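Local coordinates for protein methyltransferase (PDB 1WS6) that probably transfers methyl groups from S-adenosylmethionine to RNA, as do relatives in its family of Rossmann-like methyltransferases, at residues A[34-39]-A[139-143]; A[42-48]-A[109-115]; A[51-57]-A[78-83]. All coordinates share one frame; numbering follows the deposited sequence.

Contact 1: A[34-39]-A[139-143]; sequences YLRLRY and AGGLY
Tyr39 and Leu142 carry the tight part of this contact, where the end of helix 25-38 meets the start of strand 141-148 in nearly antiparallel sense. The Tyr39 hydroxyl donates to Gly140 O at 2.7 Å, arriving in the carbonyl plane on a lone pair, with Gly140 O also at the edge of the ring. CG of Tyr39 stands beside the backbone N (chi1 -62°), which carries the ring off the helix end toward the strand. Leu142 fills the angle between the aromatic groups: its CG lies 3.5 Å from Tyr39 OH, while its CD1 reaches the edge of the other ring, 3.8 Å from Tyr34 CE2. The Arg38 guanidinium covers Leu142 with one face. It is held there from the edge, because Arg38 NH1 donates almost straight (171°) and in plane to Tyr34 OH at 2.8 Å, and its NH2 pairs with Glu170 of the neighbouring strand. A phenylalanine in place of Tyr39 would probably cost Gly140 O its short hydroxyl bond and leave the helix end less firmly tied to the strand. On the Arg38 side of Gly140 O, at the solvent margin, the fit is looser. Arg38 NH2 stays 3.9 Å from Gly140 O; a water instead links that oxygen, to which it donates at 3.3 Å, with Arg38 NE, from which it accepts a weak bond. Gly140 and Gly141 sit opposite a single residue, Val171, in a G1 beta bulge. The one direct hydrogen bond across the contact is thus the hydroxyl's, while the arginine, committed to Tyr34 and Glu170, bonds to Gly140 O only through water.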
# COMPACT_ATOMS: atom_id res chain seq x y z
N TYR A 34 12.50 -6.68 0.17
CA TYR A 34 12.19 -7.49 1.33
C TYR A 34 10.99 -8.39 1.10
O TYR A 34 11.03 -9.59 1.38
CB TYR A 34 11.90 -6.58 2.52
CG TYR A 34 11.49 -7.34 3.76
CD1 TYR A 34 12.42 -8.10 4.47
CD2 TYR A 34 10.18 -7.32 4.21
CE1 TYR A 34 12.05 -8.82 5.58
CE2 TYR A 34 9.80 -8.04 5.33
CZ TYR A 34 10.74 -8.79 6.01
OH TYR A 34 10.37 -9.53 7.11
N LEU A 35 9.92 -7.82 0.57
CA LEU A 35 8.69 -8.56 0.32
C LEU A 35 8.82 -9.75 -0.62
O LEU A 35 8.22 -10.79 -0.37
CB LEU A 35 7.61 -7.61 -0.20
CG LEU A 35 6.59 -7.12 0.83
CD1 LEU A 35 7.21 -7.07 2.21
CD2 LEU A 35 6.08 -5.75 0.41
N ARG A 36 9.58 -9.62 -1.70
CA ARG A 36 9.71 -10.76 -2.60
C ARG A 36 10.65 -11.79 -1.96
O ARG A 36 10.56 -12.99 -2.23
CB ARG A 36 10.21 -10.32 -3.98
CG ARG A 36 11.69 -10.03 -4.10
CD ARG A 36 12.05 -9.68 -5.55
NE ARG A 36 11.52 -8.38 -5.94
CZ ARG A 36 12.14 -7.23 -5.70
NH1 ARG A 36 13.32 -7.23 -5.08
NH2 ARG A 36 11.59 -6.08 -6.04
N LEU A 37 11.53 -11.32 -1.08
CA LEU A 37 12.45 -12.21 -0.39
C LEU A 37 11.68 -13.00 0.68
O LEU A 37 11.90 -14.19 0.87
CB LEU A 37 13.56 -11.39 0.27
CG LEU A 37 14.74 -12.12 0.92
CD1 LEU A 37 14.30 -12.84 2.19
CD2 LEU A 37 15.33 -13.09 -0.08
N ARG A 38 10.75 -12.32 1.36
CA ARG A 38 9.98 -12.96 2.42
C ARG A 38 8.75 -13.71 1.94
O ARG A 38 8.29 -14.64 2.61
CB ARG A 38 9.58 -11.93 3.48
CG ARG A 38 8.67 -12.49 4.56
CD ARG A 38 8.68 -11.67 5.84
NE ARG A 38 7.73 -12.21 6.81
CZ ARG A 38 7.65 -11.84 8.08
NH1 ARG A 38 8.47 -10.92 8.57
NH2 ARG A 38 6.75 -12.40 8.87
N TYR A 39 8.22 -13.32 0.79
CA TYR A 39 7.02 -13.95 0.24
C TYR A 39 7.21 -14.31 -1.22
O TYR A 39 6.64 -13.69 -2.11
CB TYR A 39 5.83 -13.00 0.37
CG TYR A 39 5.50 -12.67 1.79
CD1 TYR A 39 4.99 -13.63 2.65
CD2 TYR A 39 5.71 -11.39 2.29
CE1 TYR A 39 4.68 -13.34 3.97
CE2 TYR A 39 5.40 -11.08 3.61
CZ TYR A 39 4.88 -12.06 4.44
OH TYR A 39 4.58 -11.75 5.75
N ALA A 139 -2.49 -15.29 9.00
CA ALA A 139 -1.35 -15.65 9.83
C ALA A 139 -0.13 -15.73 8.93
O ALA A 139 -0.20 -16.25 7.81
CB ALA A 139 -1.59 -17.00 10.49
N GLY A 140 0.99 -15.20 9.41
CA GLY A 140 2.20 -15.23 8.61
C GLY A 140 2.38 -13.99 7.75
O GLY A 140 3.46 -13.76 7.22
N GLY A 141 1.34 -13.18 7.63
CA GLY A 141 1.42 -11.97 6.83
C GLY A 141 1.99 -10.76 7.54
O GLY A 141 2.48 -10.85 8.66
N LEU A 142 1.90 -9.61 6.87
CA LEU A 142 2.41 -8.35 7.40
C LEU A 142 1.51 -7.14 7.25
O LEU A 142 0.75 -7.03 6.29
CB LEU A 142 3.72 -7.97 6.72
CG LEU A 142 5.04 -8.54 7.18
CD1 LEU A 142 6.14 -7.96 6.30
CD2 LEU A 142 5.27 -8.20 8.65
N TYR A 143 1.63 -6.24 8.23
CA TYR A 143 0.94 -4.95 8.22
C TYR A 143 2.13 -4.01 8.12
O TYR A 143 3.03 -4.05 8.96
CB TYR A 143 0.20 -4.65 9.52
CG TYR A 143 -1.13 -5.35 9.70
CD1 TYR A 143 -1.22 -6.53 10.44
CD2 TYR A 143 -2.29 -4.85 9.11
CE1 TYR A 143 -2.42 -7.18 10.60
CE2 TYR A 143 -3.51 -5.50 9.27
CZ TYR A 143 -3.56 -6.67 10.01
OH TYR A 143 -4.75 -7.34 10.15
O HOH W 1 6.37 -15.29 6.94

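Contact 2: A[42-48]-A[109-115]; sequences RGRFLDP and ERFTVAF. Unlike the reference sequence in segment 42-48: Pro48 (reference Leu).
The Phe111 ring is sandwiched between a leucine and an arginine. Leu46 CG sits over the centre of one face, 3.7 Å from the ring centroid in a CH-pi contact, and the guanidinium of Arg44 lies on the opposite face, stacked with the planes 16° apart and its centre 4.0 Å from that of the ring. The cation-pi contact is off-centre, with Arg44 NH2 displaced toward the ring's rim. Bends at chi2 and chi3 fold the Arg44 chain back over the phenylalanine, and they also bring its edge to Arg110 O: NE and NH2 both donate to this one oxygen, which lies in the guanidinium plane, 2.9 Å from NE. NH2 further makes a salt bridge to Glu109 OE1, whose hydrogen-bond geometry is weak. The aromatic face and the carbonyl edge together fix the rotation of the group.

Strands 44-48 and 111-116 run parallel at the middle of the mixed seven-stranded sheet, in the 3-2-1-4-5-7-6 order of Rossmann-like class I methyltransferases. Leu46 N donates to Val113 O at 2.8 Å, and Leu46 O receives Phe115 N nearly along the C=O axis. Earlier the pairing is irregular: Arg44 O takes both Thr112 N and Val113 N, where strand 111-116 is interrupted at Thr112, whose hydroxyl bonds Glu138. On the face toward helix 54-61, the Phe45 ring meets Val113 CG1 through CE2 at 3.6 Å and rests CZ against Phe115 CB at 3.5 Å, the two phenylalanine side chains running alongside each other. Leu46 and Ala114 pack on the other face. Asp47 OD1 comes to the edge of the Phe115 ring, while OD2 makes a weak bond to Gly56 N.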
# COMPACT_ATOMS: atom_id res chain seq x y z
N ARG A 42 4.23 -14.92 -3.01
CA ARG A 42 3.38 -13.74 -3.09
C ARG A 42 2.10 -13.89 -2.30
O ARG A 42 2.10 -14.35 -1.16
CB ARG A 42 3.04 -13.42 -4.55
CG ARG A 42 4.25 -13.11 -5.42
CD ARG A 42 4.98 -11.83 -4.97
NE ARG A 42 6.13 -11.56 -5.82
CZ ARG A 42 7.32 -12.15 -5.70
NH1 ARG A 42 7.53 -13.04 -4.74
NH2 ARG A 42 8.29 -11.87 -6.56
N GLY A 43 0.99 -13.50 -2.92
CA GLY A 43 -0.30 -13.57 -2.27
C GLY A 43 -1.11 -12.32 -2.53
O GLY A 43 -0.85 -11.61 -3.51
N ARG A 44 -2.09 -12.03 -1.69
CA ARG A 44 -2.91 -10.84 -1.86
C ARG A 44 -2.34 -9.65 -1.10
O ARG A 44 -1.95 -9.76 0.07
CB ARG A 44 -4.35 -11.13 -1.43
CG ARG A 44 -5.03 -12.21 -2.26
CD ARG A 44 -6.44 -11.79 -2.65
NE ARG A 44 -7.19 -11.39 -1.46
CZ ARG A 44 -8.29 -10.66 -1.47
NH1 ARG A 44 -8.82 -10.23 -2.61
NH2 ARG A 44 -8.86 -10.34 -0.32
N PHE A 45 -2.30 -8.50 -1.78
CA PHE A 45 -1.75 -7.25 -1.25
C PHE A 45 -2.87 -6.21 -1.15
O PHE A 45 -3.59 -5.97 -2.10
CB PHE A 45 -0.64 -6.78 -2.20
CG PHE A 45 0.18 -5.61 -1.68
CD1 PHE A 45 -0.28 -4.31 -1.80
CD2 PHE A 45 1.41 -5.83 -1.10
CE1 PHE A 45 0.48 -3.26 -1.36
CE2 PHE A 45 2.18 -4.77 -0.65
CZ PHE A 45 1.72 -3.49 -0.78
N LEU A 46 -3.00 -5.59 0.02
CA LEU A 46 -4.04 -4.60 0.28
C LEU A 46 -3.41 -3.22 0.41
O LEU A 46 -2.49 -3.02 1.20
CB LEU A 46 -4.78 -4.95 1.58
CG LEU A 46 -6.20 -4.42 1.87
CD1 LEU A 46 -6.31 -3.94 3.31
CD2 LEU A 46 -6.55 -3.30 0.91
N ASP A 47 -3.90 -2.26 -0.36
CA ASP A 47 -3.34 -0.91 -0.29
C ASP A 47 -4.41 0.15 -0.11
O ASP A 47 -4.88 0.74 -1.08
CB ASP A 47 -2.50 -0.61 -1.54
CG ASP A 47 -1.99 0.83 -1.57
OD1 ASP A 47 -1.90 1.48 -0.51
OD2 ASP A 47 -1.65 1.32 -2.68
N PRO A 48 -4.82 0.39 1.14
CA PRO A 48 -5.83 1.39 1.48
C PRO A 48 -5.10 2.73 1.43
O PRO A 48 -3.92 2.81 1.77
CB PRO A 48 -6.23 1.00 2.90
CG PRO A 48 -4.93 0.50 3.47
CD PRO A 48 -4.31 -0.31 2.34
N GLU A 109 -12.70 -11.36 3.51
CA GLU A 109 -11.54 -11.00 2.71
C GLU A 109 -10.26 -11.16 3.53
O GLU A 109 -10.22 -10.82 4.72
CB GLU A 109 -11.65 -9.55 2.24
CG GLU A 109 -12.80 -9.30 1.30
CD GLU A 109 -12.50 -9.78 -0.10
OE1 GLU A 109 -11.80 -10.81 -0.23
OE2 GLU A 109 -12.97 -9.14 -1.06
N ARG A 110 -9.22 -11.68 2.88
CA ARG A 110 -7.94 -11.84 3.54
C ARG A 110 -6.75 -11.57 2.62
O ARG A 110 -6.81 -11.79 1.41
CB ARG A 110 -7.84 -13.23 4.18
CG ARG A 110 -8.08 -13.13 5.68
CD ARG A 110 -8.97 -14.23 6.18
NE ARG A 110 -9.49 -13.95 7.52
CZ ARG A 110 -10.31 -12.94 7.82
NH1 ARG A 110 -10.71 -12.09 6.87
NH2 ARG A 110 -10.74 -12.79 9.06
N PHE A 111 -5.68 -11.05 3.22
CA PHE A 111 -4.49 -10.69 2.48
C PHE A 111 -3.23 -11.13 3.19
O PHE A 111 -3.22 -11.35 4.40
CB PHE A 111 -4.43 -9.17 2.32
CG PHE A 111 -5.67 -8.57 1.75
CD1 PHE A 111 -5.75 -8.25 0.40
CD2 PHE A 111 -6.78 -8.33 2.56
CE1 PHE A 111 -6.90 -7.71 -0.13
CE2 PHE A 111 -7.94 -7.78 2.03
CZ PHE A 111 -8.00 -7.47 0.68
N THR A 112 -2.15 -11.23 2.42
CA THR A 112 -0.86 -11.61 2.97
C THR A 112 -0.12 -10.36 3.46
O THR A 112 0.62 -10.40 4.44
CB THR A 112 -0.05 -12.32 1.89
OG1 THR A 112 -0.75 -13.51 1.50
CG2 THR A 112 1.34 -12.69 2.41
N VAL A 113 -0.35 -9.24 2.78
CA VAL A 113 0.28 -7.98 3.14
C VAL A 113 -0.70 -6.83 3.04
O VAL A 113 -1.51 -6.76 2.10
CB VAL A 113 1.47 -7.66 2.23
CG1 VAL A 113 2.04 -6.30 2.59
CG2 VAL A 113 2.53 -8.74 2.35
N ALA A 114 -0.64 -5.92 4.00
CA ALA A 114 -1.50 -4.75 3.99
C ALA A 114 -0.61 -3.55 4.24
O ALA A 114 -0.12 -3.35 5.36
CB ALA A 114 -2.58 -4.86 5.07
N PHE A 115 -0.37 -2.76 3.19
CA PHE A 115 0.47 -1.57 3.26
C PHE A 115 -0.37 -0.32 3.34
O PHE A 115 -1.30 -0.13 2.55
CB PHE A 115 1.37 -1.49 2.02
CG PHE A 115 2.10 -0.17 1.88
CD1 PHE A 115 1.47 0.94 1.32
CD2 PHE A 115 3.41 -0.04 2.32
CE1 PHE A 115 2.13 2.17 1.20
CE2 PHE A 115 4.08 1.19 2.21
CZ PHE A 115 3.44 2.29 1.65

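Contact 3: A[51-57]-A[78-83]; sequences GSGAVGL and LLKENV
Ser52 comes backbone to backbone against the helix 73-86, its CA only 4.4 Å from Leu79 CA, so the loop entering helix 54-61 lies directly on one flank of that helix. The Ser52 carbonyl is the polar anchor. Asn82 ND2 donates to Ser52 O at 3.0 Å, a fairly straight bond (164°) that lies close to the Asn82 amide plane but reaches the oxygen tilted from the carbonyl plane. Leu79 CA approaches the same oxygen in a CA-H...O contact. The other end of the amide is also used, OD1 accepting from Lys15 N, so both bonds fix the rotation of this buried group.

Gly51, Gly53 and Gly56 match the GxGxxG pattern of Rossmann-type folds, and the strand-loop-helix they occupy is consistent with the S-adenosylmethionine-binding glycine loop of class I methyltransferases. Gly53 has phi +104°, where a CB would press on the preceding carbonyl O and also stand 3.1 Å from Leu79 CD2. Leu79 lies against the loop itself, with its CG 3.5 Å from Gly51 O. One turn into helix 54-61, Leu57 forks over the neighbouring helix. With CG beside its backbone N (chi1 -71°), its CD1 presses on Asn82 CB at 3.5 Å while CD2 meets Val83 CG2 at 3.8 Å, crossing both side chains at about a right angle.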
# COMPACT_ATOMS: atom_id res chain seq x y z
N GLY A 51 -2.99 6.06 -3.90
CA GLY A 51 -3.21 7.37 -4.50
C GLY A 51 -3.37 7.10 -5.97
O GLY A 51 -4.38 6.56 -6.41
N SER A 52 -2.35 7.48 -6.74
CA SER A 52 -2.35 7.22 -8.16
C SER A 52 -2.07 5.72 -8.24
O SER A 52 -2.22 5.10 -9.29
CB SER A 52 -1.22 7.98 -8.84
OG SER A 52 -1.30 9.36 -8.53
N GLY A 53 -1.65 5.15 -7.10
CA GLY A 53 -1.37 3.73 -7.01
C GLY A 53 0.08 3.28 -6.99
O GLY A 53 0.37 2.10 -7.21
N ALA A 54 1.01 4.19 -6.71
CA ALA A 54 2.43 3.85 -6.70
C ALA A 54 2.78 2.52 -6.04
O ALA A 54 3.40 1.65 -6.65
CB ALA A 54 3.23 4.97 -6.07
N VAL A 55 2.38 2.34 -4.79
CA VAL A 55 2.71 1.12 -4.08
C VAL A 55 1.85 -0.08 -4.48
O VAL A 55 2.38 -1.17 -4.72
CB VAL A 55 2.66 1.35 -2.54
CG1 VAL A 55 1.27 1.85 -2.13
CG2 VAL A 55 3.01 0.06 -1.81
N GLY A 56 0.54 0.11 -4.57
CA GLY A 56 -0.33 -0.99 -4.96
C GLY A 56 -0.06 -1.52 -6.37
O GLY A 56 -0.20 -2.72 -6.63
N LEU A 57 0.28 -0.63 -7.29
CA LEU A 57 0.56 -1.07 -8.66
C LEU A 57 1.91 -1.77 -8.72
O LEU A 57 2.13 -2.65 -9.57
CB LEU A 57 0.53 0.13 -9.61
CG LEU A 57 -0.87 0.69 -9.85
CD1 LEU A 57 -0.81 1.90 -10.79
CD2 LEU A 57 -1.75 -0.40 -10.45
N LEU A 78 -7.09 8.99 -11.78
CA LEU A 78 -5.70 8.76 -12.14
C LEU A 78 -5.29 7.31 -11.91
O LEU A 78 -4.50 6.74 -12.66
CB LEU A 78 -4.78 9.67 -11.33
CG LEU A 78 -4.89 11.15 -11.67
CD1 LEU A 78 -3.78 11.91 -10.98
CD2 LEU A 78 -4.80 11.33 -13.19
N LEU A 79 -5.83 6.71 -10.85
CA LEU A 79 -5.53 5.34 -10.50
C LEU A 79 -5.91 4.40 -11.64
O LEU A 79 -5.15 3.51 -12.02
CB LEU A 79 -6.30 4.95 -9.24
CG LEU A 79 -5.69 3.90 -8.32
CD1 LEU A 79 -6.80 3.26 -7.52
CD2 LEU A 79 -4.97 2.85 -9.12
N LYS A 80 -7.10 4.61 -12.19
CA LYS A 80 -7.59 3.79 -13.28
C LYS A 80 -6.78 4.02 -14.54
O LYS A 80 -6.52 3.08 -15.30
CB LYS A 80 -9.07 4.07 -13.51
CG LYS A 80 -9.93 3.66 -12.32
CD LYS A 80 -11.41 3.83 -12.58
CE LYS A 80 -12.23 3.37 -11.38
NZ LYS A 80 -13.70 3.53 -11.57
N GLU A 81 -6.39 5.26 -14.77
CA GLU A 81 -5.58 5.57 -15.93
C GLU A 81 -4.26 4.82 -15.77
O GLU A 81 -3.72 4.29 -16.74
CB GLU A 81 -5.30 7.07 -16.05
CG GLU A 81 -6.54 7.93 -16.24
CD GLU A 81 -6.21 9.33 -16.75
OE1 GLU A 81 -7.13 10.19 -16.80
OE2 GLU A 81 -5.04 9.57 -17.12
N ASN A 82 -3.75 4.77 -14.55
CA ASN A 82 -2.49 4.10 -14.30
C ASN A 82 -2.58 2.59 -14.43
O ASN A 82 -1.63 1.95 -14.87
CB ASN A 82 -1.92 4.50 -12.93
CG ASN A 82 -1.37 5.92 -12.92
OD1 ASN A 82 -0.86 6.40 -13.93
ND2 ASN A 82 -1.45 6.60 -11.78
N VAL A 83 -3.73 2.03 -14.05
CA VAL A 83 -3.94 0.59 -14.16
C VAL A 83 -3.88 0.27 -15.65
O VAL A 83 -3.38 -0.78 -16.06
CB VAL A 83 -5.32 0.18 -13.55
CG1 VAL A 83 -5.77 -1.18 -14.08
CG2 VAL A 83 -5.22 0.12 -12.03

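Contacts 2 and 3 are buried, contact 2 closest to the chain's centre and joining central parallel strands through backbone bonds and aromatic groups; contact 1 is only partly buried. Contacts 1 and 2 abut: strand 111-116 pairs with strand 141-148, Leu142 N bonding Thr112 O and Leu142 O taking Ala114 N, while Tyr39 packs on Thr112. Contact 3 lies across the centre from contact 1, their centres about 22 Å apart, and joins loop and helix to helix with one side-chain amide hydrogen bond and aliphatic packing. It adjoins contact 2 where Val55 of helix 54-61 meets Phe45, Asp47 and Phe115. Charged groups appear in contacts 1 and 2, with water at contact 1; contact 3 has neither across its segments.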